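Local atomic coordinates of ScaE cell-surface anchored scaffoldin protein (Ruminococcus flavefaciens, PDB entry 2ZF9), a protein that carries, on the bacterial cell surface, the cohesin module described here, which probably binds a dockerin and so attaches the cellulosome to the cell. Residues T67-Q72 and F110-G115; D157-V162 and A173-Q178; M53-E58 and V125-V130. One frame throughout, in Å; residues are numbered along the deposited sequence.

Contact 1: residues T67-Q72 and F110-G115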
loop_
_atom_site.group_PDB
_atom_site.type_symbol
_atom_site.label_atom_id
_atom_site.label_comp_id
_atom_site.label_asym_id
_atom_site.label_seq_id
_atom_site.Cartn_x
_atom_site.Cartn_y
_atom_site.Cartn_z
ATOM N N THR A 67 -0.662 11.744 -0.607
ATOM C CA THR A 67 -1.108 10.367 -0.303
ATOM C C THR A 67 -1.111 10.164 1.204
ATOM O O THR A 67 -0.358 10.828 1.960
ATOM C CB THR A 67 -0.232 9.241 -0.946
ATOM O OG1 THR A 67 1.052 9.185 -0.300
ATOM C CG2 THR A 67 -0.047 9.456 -2.456
ATOM N N GLY A 68 -1.984 9.278 1.643
ATOM C CA GLY A 68 -2.030 8.874 3.057
ATOM C C GLY A 68 -2.496 7.437 2.938
ATOM O O GLY A 68 -3.622 7.176 2.471
ATOM N N LEU A 69 -1.623 6.496 3.274
ATOM C CA LEU A 69 -1.924 5.092 2.986
ATOM C C LEU A 69 -1.594 4.225 4.172
ATOM O O LEU A 69 -0.435 4.203 4.619
ATOM C CB LEU A 69 -1.181 4.628 1.745
ATOM C CG LEU A 69 -1.545 5.346 0.432
ATOM C CD1 LEU A 69 -0.540 4.946 -0.636
ATOM C CD2 LEU A 69 -2.963 4.977 -0.041
ATOM N N HIS A 70 -2.613 3.537 4.699
ATOM C CA HIS A 70 -2.403 2.633 5.818
ATOM C C HIS A 70 -2.204 1.230 5.286
ATOM O O HIS A 70 -2.999 0.733 4.491
ATOM C CB HIS A 70 -3.606 2.629 6.762
ATOM C CG HIS A 70 -3.703 3.854 7.617
ATOM N ND1 HIS A 70 -4.407 4.972 7.235
ATOM C CD2 HIS A 70 -3.219 4.117 8.859
ATOM C CE1 HIS A 70 -4.347 5.883 8.192
ATOM N NE2 HIS A 70 -3.636 5.384 9.196
ATOM N N ILE A 71 -1.136 0.581 5.726
ATOM C CA ILE A 71 -0.893 -0.780 5.292
ATOM C C ILE A 71 -1.099 -1.662 6.512
ATOM O O ILE A 71 -0.529 -1.398 7.564
ATOM C CB ILE A 71 0.572 -0.918 4.759
ATOM C CG1 ILE A 71 0.710 -0.050 3.494
ATOM C CG2 ILE A 71 0.940 -2.408 4.486
ATOM C CD1 ILE A 71 2.118 0.116 3.055
ATOM N N GLN A 72 -1.929 -2.686 6.374
ATOM C CA GLN A 72 -2.155 -3.594 7.498
ATOM C C GLN A 72 -1.802 -5.007 7.049
ATOM O O GLN A 72 -1.865 -5.308 5.850
ATOM C CB GLN A 72 -3.608 -3.542 7.978
ATOM C CG GLN A 72 -4.595 -3.997 6.958
ATOM C CD GLN A 72 -6.022 -3.884 7.452
ATOM O OE1 GLN A 72 -6.330 -3.087 8.368
ATOM N NE2 GLN A 72 -6.910 -4.657 6.839
ATOM N N PHE A 110 0.895 0.113 9.662
ATOM C CA PHE A 110 1.627 1.376 9.708
ATOM C C PHE A 110 1.037 2.365 8.691
ATOM O O PHE A 110 0.255 2.011 7.811
ATOM C CB PHE A 110 3.166 1.162 9.525
ATOM C CG PHE A 110 3.567 0.601 8.177
ATOM C CD1 PHE A 110 3.536 -0.789 7.941
ATOM C CD2 PHE A 110 3.992 1.450 7.148
ATOM C CE1 PHE A 110 3.899 -1.341 6.716
ATOM C CE2 PHE A 110 4.379 0.915 5.894
ATOM C CZ PHE A 110 4.346 -0.473 5.663
ATOM N N PHE A 111 1.399 3.614 8.851
ATOM C CA PHE A 111 0.838 4.676 8.037
ATOM C C PHE A 111 1.951 5.326 7.245
ATOM O O PHE A 111 3.061 5.570 7.775
ATOM C CB PHE A 111 0.141 5.717 8.928
ATOM C CG PHE A 111 -0.386 6.924 8.167
ATOM C CD1 PHE A 111 -1.385 6.775 7.194
ATOM C CD2 PHE A 111 0.092 8.196 8.454
ATOM C CE1 PHE A 111 -1.903 7.894 6.499
ATOM C CE2 PHE A 111 -0.394 9.321 7.791
ATOM C CZ PHE A 111 -1.394 9.191 6.827
ATOM N N THR A 112 1.665 5.597 5.978
ATOM C CA THR A 112 2.619 6.324 5.118
ATOM C C THR A 112 1.929 7.552 4.556
ATOM O O THR A 112 0.720 7.528 4.332
ATOM C CB THR A 112 3.098 5.453 3.931
ATOM O OG1 THR A 112 1.961 5.109 3.097
ATOM C CG2 THR A 112 3.853 4.173 4.453
ATOM N N ALA A 113 2.683 8.624 4.297
ATOM C CA ALA A 113 2.090 9.875 3.762
ATOM C C ALA A 113 3.117 10.556 2.872
ATOM O O ALA A 113 4.314 10.443 3.105
ATOM C CB ALA A 113 1.647 10.856 4.906
ATOM N N THR A 114 2.631 11.173 1.797
ATOM C CA THR A 114 3.498 11.940 0.891
ATOM C C THR A 114 2.779 13.240 0.571
ATOM O O THR A 114 1.546 13.356 0.690
ATOM C CB THR A 114 3.794 11.222 -0.453
ATOM O OG1 THR A 114 2.585 11.126 -1.228
ATOM C CG2 THR A 114 4.435 9.814 -0.254
ATOM N N GLY A 115 3.563 14.216 0.157
ATOM C CA GLY A 115 3.021 15.505 -0.274
ATOM C C GLY A 115 4.024 16.144 -1.192
ATOM O O GLY A 115 5.170 15.720 -1.236
HETATM O O HOH W 1 2.171 7.216 1.088
#

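Contact 2: residues D157-V162 and A173-Q178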
loop_
_atom_site.group_PDB
_atom_site.type_symbol
_atom_site.label_atom_id
_atom_site.label_comp_id
_atom_site.label_asym_id
_atom_site.label_seq_id
_atom_site.Cartn_x
_atom_site.Cartn_y
_atom_site.Cartn_z
ATOM N N ASP A 157 -6.794 8.799 4.889
ATOM C CA ASP A 157 -6.467 8.004 3.734
ATOM C C ASP A 157 -6.755 8.815 2.471
ATOM O O ASP A 157 -7.890 9.288 2.239
ATOM C CB ASP A 157 -7.241 6.689 3.744
ATOM C CG ASP A 157 -6.864 5.786 4.941
ATOM O OD1 ASP A 157 -5.658 5.505 5.141
ATOM O OD2 ASP A 157 -7.798 5.360 5.662
ATOM N N LEU A 158 -5.717 9.003 1.673
ATOM C CA LEU A 158 -5.766 9.937 0.556
ATOM C C LEU A 158 -4.935 9.411 -0.608
ATOM O O LEU A 158 -3.926 8.738 -0.411
ATOM C CB LEU A 158 -5.167 11.305 0.932
ATOM C CG LEU A 158 -5.832 12.178 1.995
ATOM C CD1 LEU A 158 -4.971 13.407 2.193
ATOM C CD2 LEU A 158 -7.272 12.569 1.598
ATOM N N PHE A 159 -5.378 9.725 -1.823
ATOM C CA PHE A 159 -4.526 9.510 -2.983
ATOM C C PHE A 159 -4.994 10.483 -4.048
ATOM O O PHE A 159 -5.969 10.206 -4.752
ATOM C CB PHE A 159 -4.584 8.077 -3.523
ATOM C CG PHE A 159 -3.480 7.807 -4.509
ATOM C CD1 PHE A 159 -2.298 7.245 -4.086
ATOM C CD2 PHE A 159 -3.600 8.192 -5.845
ATOM C CE1 PHE A 159 -1.212 7.057 -4.984
ATOM C CE2 PHE A 159 -2.531 7.979 -6.745
ATOM C CZ PHE A 159 -1.338 7.431 -6.292
ATOM N N THR A 160 -4.331 11.630 -4.148
ATOM C CA THR A 160 -4.959 12.772 -4.826
ATOM C C THR A 160 -3.885 13.750 -5.278
ATOM O O THR A 160 -2.697 13.464 -5.119
ATOM C CB THR A 160 -6.061 13.467 -3.924
ATOM O OG1 THR A 160 -6.891 14.313 -4.726
ATOM C CG2 THR A 160 -5.469 14.237 -2.712
ATOM N N ASN A 161 -4.309 14.860 -5.893
ATOM C CA ASN A 161 -3.370 15.802 -6.513
ATOM C C ASN A 161 -3.210 17.067 -5.663
ATOM O O ASN A 161 -3.889 17.195 -4.633
ATOM C CB ASN A 161 -3.773 16.097 -7.981
ATOM C CG ASN A 161 -5.177 16.674 -8.123
ATOM O OD1 ASN A 161 -5.792 17.093 -7.142
ATOM N ND2 ASN A 161 -5.684 16.703 -9.358
ATOM N N VAL A 162 -2.346 18.005 -6.040
ATOM C CA VAL A 162 -2.124 19.129 -5.125
ATOM C C VAL A 162 -3.371 20.009 -4.947
ATOM O O VAL A 162 -3.621 20.483 -3.843
ATOM C CB VAL A 162 -0.849 19.981 -5.415
ATOM C CG1 VAL A 162 0.398 19.109 -5.429
ATOM C CG2 VAL A 162 -0.967 20.753 -6.703
ATOM N N ALA A 173 -11.275 8.375 -5.457
ATOM C CA ALA A 173 -12.410 7.473 -5.383
ATOM C C ALA A 173 -12.099 6.203 -6.175
ATOM O O ALA A 173 -12.372 5.102 -5.694
ATOM C CB ALA A 173 -13.679 8.158 -5.925
ATOM N N TRP A 174 -11.520 6.348 -7.375
ATOM C CA TRP A 174 -11.140 5.158 -8.140
ATOM C C TRP A 174 -10.163 4.314 -7.315
ATOM O O TRP A 174 -10.309 3.099 -7.222
ATOM C CB TRP A 174 -10.509 5.489 -9.529
ATOM C CG TRP A 174 -10.050 4.205 -10.179
ATOM C CD1 TRP A 174 -8.837 3.595 -10.034
ATOM C CD2 TRP A 174 -10.860 3.322 -10.972
ATOM N NE1 TRP A 174 -8.833 2.391 -10.729
ATOM C CE2 TRP A 174 -10.066 2.202 -11.301
ATOM C CE3 TRP A 174 -12.185 3.384 -11.441
ATOM C CZ2 TRP A 174 -10.553 1.133 -12.072
ATOM C CZ3 TRP A 174 -12.682 2.323 -12.226
ATOM C CH2 TRP A 174 -11.857 1.228 -12.552
ATOM N N THR A 175 -9.148 4.952 -6.757
ATOM C CA THR A 175 -8.076 4.206 -6.103
ATOM C C THR A 175 -8.623 3.289 -4.990
ATOM O O THR A 175 -8.308 2.110 -4.933
ATOM C CB THR A 175 -7.095 5.182 -5.480
ATOM O OG1 THR A 175 -6.417 5.853 -6.524
ATOM C CG2 THR A 175 -6.030 4.457 -4.620
ATOM N N PHE A 176 -9.450 3.840 -4.113
ATOM C CA PHE A 176 -9.866 3.101 -2.939
ATOM C C PHE A 176 -11.069 2.203 -3.205
ATOM O O PHE A 176 -11.347 1.294 -2.408
ATOM C CB PHE A 176 -10.170 4.078 -1.807
ATOM C CG PHE A 176 -8.915 4.715 -1.213
ATOM C CD1 PHE A 176 -7.974 3.935 -0.575
ATOM C CD2 PHE A 176 -8.716 6.089 -1.275
ATOM C CE1 PHE A 176 -6.800 4.506 0.007
ATOM C CE2 PHE A 176 -7.548 6.690 -0.692
ATOM C CZ PHE A 176 -6.600 5.883 -0.057
ATOM N N THR A 177 -11.809 2.450 -4.285
ATOM C CA THR A 177 -12.963 1.556 -4.571
ATOM C C THR A 177 -12.669 0.445 -5.578
ATOM O O THR A 177 -13.320 -0.631 -5.560
ATOM C CB THR A 177 -14.210 2.302 -5.104
ATOM O OG1 THR A 177 -13.884 2.946 -6.349
ATOM C CG2 THR A 177 -14.761 3.308 -4.083
ATOM N N GLN A 178 -11.729 0.701 -6.475
ATOM C CA GLN A 178 -11.438 -0.235 -7.564
ATOM C C GLN A 178 -9.946 -0.480 -7.842
ATOM O O GLN A 178 -9.584 -1.425 -8.561
ATOM C CB GLN A 178 -12.100 0.256 -8.875
ATOM C CG GLN A 178 -13.650 0.392 -8.828
ATOM C CD GLN A 178 -14.371 -0.915 -8.521
ATOM O OE1 GLN A 178 -13.830 -1.998 -8.712
ATOM N NE2 GLN A 178 -15.626 -0.804 -8.052
#

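Contact 3: residues M53-E58 and V125-V130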
loop_
_atom_site.group_PDB
_atom_site.type_symbol
_atom_site.label_atom_id
_atom_site.label_comp_id
_atom_site.label_asym_id
_atom_site.label_seq_id
_atom_site.Cartn_x
_atom_site.Cartn_y
_atom_site.Cartn_z
HETATM N N MSE A 53 8.852 -6.276 1.157
HETATM C CA MSE A 53 7.565 -6.054 0.497
HETATM C C MSE A 53 7.529 -4.651 -0.096
HETATM O O MSE A 53 8.179 -3.742 0.430
HETATM C CB MSE A 53 6.440 -6.213 1.529
HETATM C CG MSE A 53 6.405 -7.615 2.225
HETATM SE SE MSE A 53 5.920 -9.005 0.894
HETATM C CE MSE A 53 3.960 -8.631 0.836
ATOM N N GLU A 54 6.784 -4.484 -1.192
ATOM C CA GLU A 54 6.656 -3.192 -1.889
ATOM C C GLU A 54 5.210 -2.798 -2.132
ATOM O O GLU A 54 4.403 -3.612 -2.589
ATOM C CB GLU A 54 7.379 -3.233 -3.247
ATOM C CG GLU A 54 8.898 -3.413 -3.104
ATOM C CD GLU A 54 9.594 -3.744 -4.406
ATOM O OE1 GLU A 54 8.987 -4.359 -5.328
ATOM O OE2 GLU A 54 10.774 -3.357 -4.499
ATOM N N LEU A 55 4.897 -1.540 -1.830
ATOM C CA LEU A 55 3.678 -0.920 -2.303
ATOM C C LEU A 55 4.028 -0.121 -3.546
ATOM O O LEU A 55 4.852 0.800 -3.495
ATOM C CB LEU A 55 3.046 -0.020 -1.229
ATOM C CG LEU A 55 1.835 0.869 -1.594
ATOM C CD1 LEU A 55 0.628 0.042 -1.955
ATOM C CD2 LEU A 55 1.470 1.758 -0.381
ATOM N N SER A 56 3.411 -0.492 -4.670
ATOM C CA SER A 56 3.680 0.166 -5.963
ATOM C C SER A 56 2.490 0.940 -6.508
ATOM O O SER A 56 1.342 0.646 -6.153
ATOM C CB SER A 56 4.106 -0.897 -7.004
ATOM O OG SER A 56 5.351 -1.471 -6.598
ATOM N N VAL A 57 2.787 1.908 -7.385
ATOM C CA VAL A 57 1.793 2.754 -8.066
ATOM C C VAL A 57 1.943 2.560 -9.575
ATOM O O VAL A 57 3.055 2.514 -10.089
ATOM C CB VAL A 57 2.046 4.262 -7.785
ATOM C CG1 VAL A 57 1.069 5.127 -8.583
ATOM C CG2 VAL A 57 1.916 4.594 -6.302
ATOM N N GLU A 58 0.828 2.401 -10.273
ATOM C CA GLU A 58 0.841 2.326 -11.723
ATOM C C GLU A 58 -0.294 3.190 -12.207
ATOM O O GLU A 58 -1.325 3.309 -11.524
ATOM C CB GLU A 58 0.612 0.871 -12.159
ATOM C CG GLU A 58 1.103 0.582 -13.562
ATOM C CD GLU A 58 0.770 -0.853 -14.041
ATOM O OE1 GLU A 58 1.044 -1.843 -13.298
ATOM O OE2 GLU A 58 0.249 -0.963 -15.175
ATOM N N VAL A 125 7.801 1.762 -7.400
ATOM C CA VAL A 125 7.721 1.451 -5.958
ATOM C C VAL A 125 7.602 2.746 -5.120
ATOM O O VAL A 125 8.497 3.611 -5.142
ATOM C CB VAL A 125 8.970 0.663 -5.465
ATOM C CG1 VAL A 125 8.937 0.470 -3.935
ATOM C CG2 VAL A 125 9.031 -0.702 -6.122
ATOM N N LEU A 126 6.506 2.863 -4.369
ATOM C CA LEU A 126 6.313 4.003 -3.500
ATOM C C LEU A 126 6.991 3.765 -2.142
ATOM O O LEU A 126 7.721 4.653 -1.619
ATOM C CB LEU A 126 4.805 4.296 -3.358
ATOM C CG LEU A 126 4.365 5.649 -2.806
ATOM C CD1 LEU A 126 4.626 6.729 -3.822
ATOM C CD2 LEU A 126 2.856 5.637 -2.368
ATOM N N TRP A 127 6.751 2.581 -1.553
ATOM C CA TRP A 127 7.341 2.264 -0.252
ATOM C C TRP A 127 7.825 0.841 -0.251
ATOM O O TRP A 127 7.194 -0.042 -0.853
ATOM C CB TRP A 127 6.330 2.435 0.878
ATOM C CG TRP A 127 5.942 3.811 1.096
ATOM C CD1 TRP A 127 4.785 4.434 0.650
ATOM C CD2 TRP A 127 6.665 4.788 1.850
ATOM N NE1 TRP A 127 4.789 5.744 1.052
ATOM C CE2 TRP A 127 5.923 5.986 1.796
ATOM C CE3 TRP A 127 7.883 4.766 2.563
ATOM C CZ2 TRP A 127 6.343 7.168 2.444
ATOM C CZ3 TRP A 127 8.300 5.937 3.200
ATOM C CH2 TRP A 127 7.525 7.119 3.143
ATOM N N SER A 128 8.970 0.628 0.393
ATOM C CA SER A 128 9.463 -0.698 0.623
ATOM C C SER A 128 9.534 -0.934 2.151
ATOM O O SER A 128 9.820 -0.020 2.913
ATOM C CB SER A 128 10.849 -0.785 -0.055
ATOM O OG SER A 128 11.522 -1.912 0.378
ATOM N N PHE A 129 9.305 -2.160 2.601
ATOM C CA PHE A 129 9.267 -2.468 4.038
ATOM C C PHE A 129 9.481 -3.971 4.224
ATOM O O PHE A 129 9.400 -4.740 3.261
ATOM C CB PHE A 129 7.929 -2.010 4.702
ATOM C CG PHE A 129 6.671 -2.555 4.016
ATOM C CD1 PHE A 129 6.226 -2.005 2.812
ATOM C CD2 PHE A 129 5.953 -3.632 4.580
ATOM C CE1 PHE A 129 5.058 -2.482 2.194
ATOM C CE2 PHE A 129 4.783 -4.117 3.963
ATOM C CZ PHE A 129 4.352 -3.543 2.762
ATOM N N VAL A 130 9.783 -4.377 5.449
ATOM C CA VAL A 130 10.160 -5.773 5.704
ATOM C C VAL A 130 9.192 -6.382 6.722
ATOM O O VAL A 130 9.007 -5.815 7.807
ATOM C CB VAL A 130 11.627 -5.867 6.264
ATOM C CG1 VAL A 130 12.005 -7.297 6.673
ATOM C CG2 VAL A 130 12.631 -5.354 5.215
HETATM O O HOH W 2 12.371 -2.355 -2.702
#

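Contact 1: residues T67-Q72 and F110-G115
T67, L69 and I71 pair with T114, T112 and F110 in the antiparallel beta arrangement of a cohesin module, each pair joined by backbone N-H...O bonds; G68 and H70 face A113 and F111 in the non-hydrogen-bonded positions between them. L69 O carries a double load. It accepts T112 N at 2.9 Å and also T112 OG1 at 3.0 Å, because a chi1 of 62° sets that hydroxyl between its own backbone N and carbonyl carbon, turned back to the facing strand. A water links T112 OG1, to which it donates, with T67 OG1. The hydroxyls of T67 and T114 lie 2.6 Å apart, OG1 to OG1, and T114 OG1 is also hydrogen-bonded to A65 O.

On the face shared by I71 and F110, the two side chains run side by side: I71 CB sits over the phenyl face, offset to the rim, and I71 CD1 touches F110 CZ at 3.5 Å. On the reverse face the H70 imidazole meets F111 with planes at 34°, while H70 ND1 is hydrogen-bonded to D157. F111 CD1 lies over the centre of the imidazole, 3.3 Å from H70 CE1.

Contact 2: residues D157-V162 and A173-Q178
F176, near the end of helix 166-178, reaches across to the backbone of D157, L158 and F159, and it is the principal side chain of 173-178 to meet 157-162, where the helix lies against strand 158-160 of the cohesin module. Its CZ lies 3.7 Å from L158 N and 3.9 Å from D157 CB, and its CE2 approaches F159 CB at 4.3 Å. L158 CA lies in the plane of the ring at its edge. A chi1 of -72° sets F176 CG anti to its carbonyl carbon, and from there the ring leaves the helix toward D157, L158 and F159.

The second van der Waals contact is between F159 and T175, whose side chains cross at about a right angle. T175 CG2 packs on F159 CB at 4.0 Å, an apolar pair, and T175 OG1 stands 3.7 Å from F159 CD2. F159 CG is anti to its backbone N (chi1 -167°), and the ring beyond it stacks on Y64.

The polar groups find their partners elsewhere. T175 OG1 is hydrogen-bonded to M171 O in the preceding turn of the helix, and F159 N to Q172 OE1. D157 OD2 forms a salt bridge to R152 and accepts the N-H of Q150, while OD1 is taken by H70. With its polar atoms engaged in this way, the joint between the two segments rests on van der Waals contact, and the carboxylate is probably steadied by R152, H70 and the Q150 N-H.

Contact 3: residues M53-E58 and V125-V130
M53, a selenomethionine, lays its CB over one face of the F129 ring, a CH-pi contact with CB 3.8 Å from the ring centroid and offset to the rim. F129 CG takes the position between backbone N and carbonyl carbon (chi1 54°), and the ring beyond it lies by the facing strand, with CD1 3.5 Å from M53 O. An alanine in place of F129 would probably leave M53 CB without its aromatic cover and open a gap where the ring meets F110 edge-to-face. On the same side of the sheet L55 CD2 comes within 4.4 Å of W127 CD1, a looser contact. V57 CG2 packs on L126 CB.

The backbones are antiparallel, and a classic beta bulge interrupts them: L126 and W127 both face L55, and L55 O accepts L126 N at 2.8 Å and W127 N at 3.2 Å. At the other end M53 N donates to F129 O almost straight, at 177°.

On the opposite side, V125 CG2 rests against E54 CD at 3.5 Å, the two side chains crossing at about a right angle. A water donates to E54 OE2 and has a weak bond to S128 OG at this polar edge. Strand 33-41 pairs with the other side of strand 50-58, and L55, L126 and F129 touch L69 or I71 of strand 66-73.

In the fold
Contacts 1 and 3 are both antiparallel strand pairs near the middle of the module, their centres about 11 Å apart, and contact 1 is nested in the chain within the loop that contact 3 closes. Their side chains meet, with strand 66-73 of contact 1 packing against both strands of contact 3. Contact 2 lies farther out, its centre about 12 Å from that of the chain, yet is also buried; its strand 158-160 neighbours strand 66-73, with a backbone bond between G68 and L158. Backbone hydrogen bonds dominate contacts 1 and 3; contact 1 is nearly all buried, and contact 3 has a partly exposed edge at E54, S56, V125 and S128. Contact 2 instead joins helix to strand by side-chain packing.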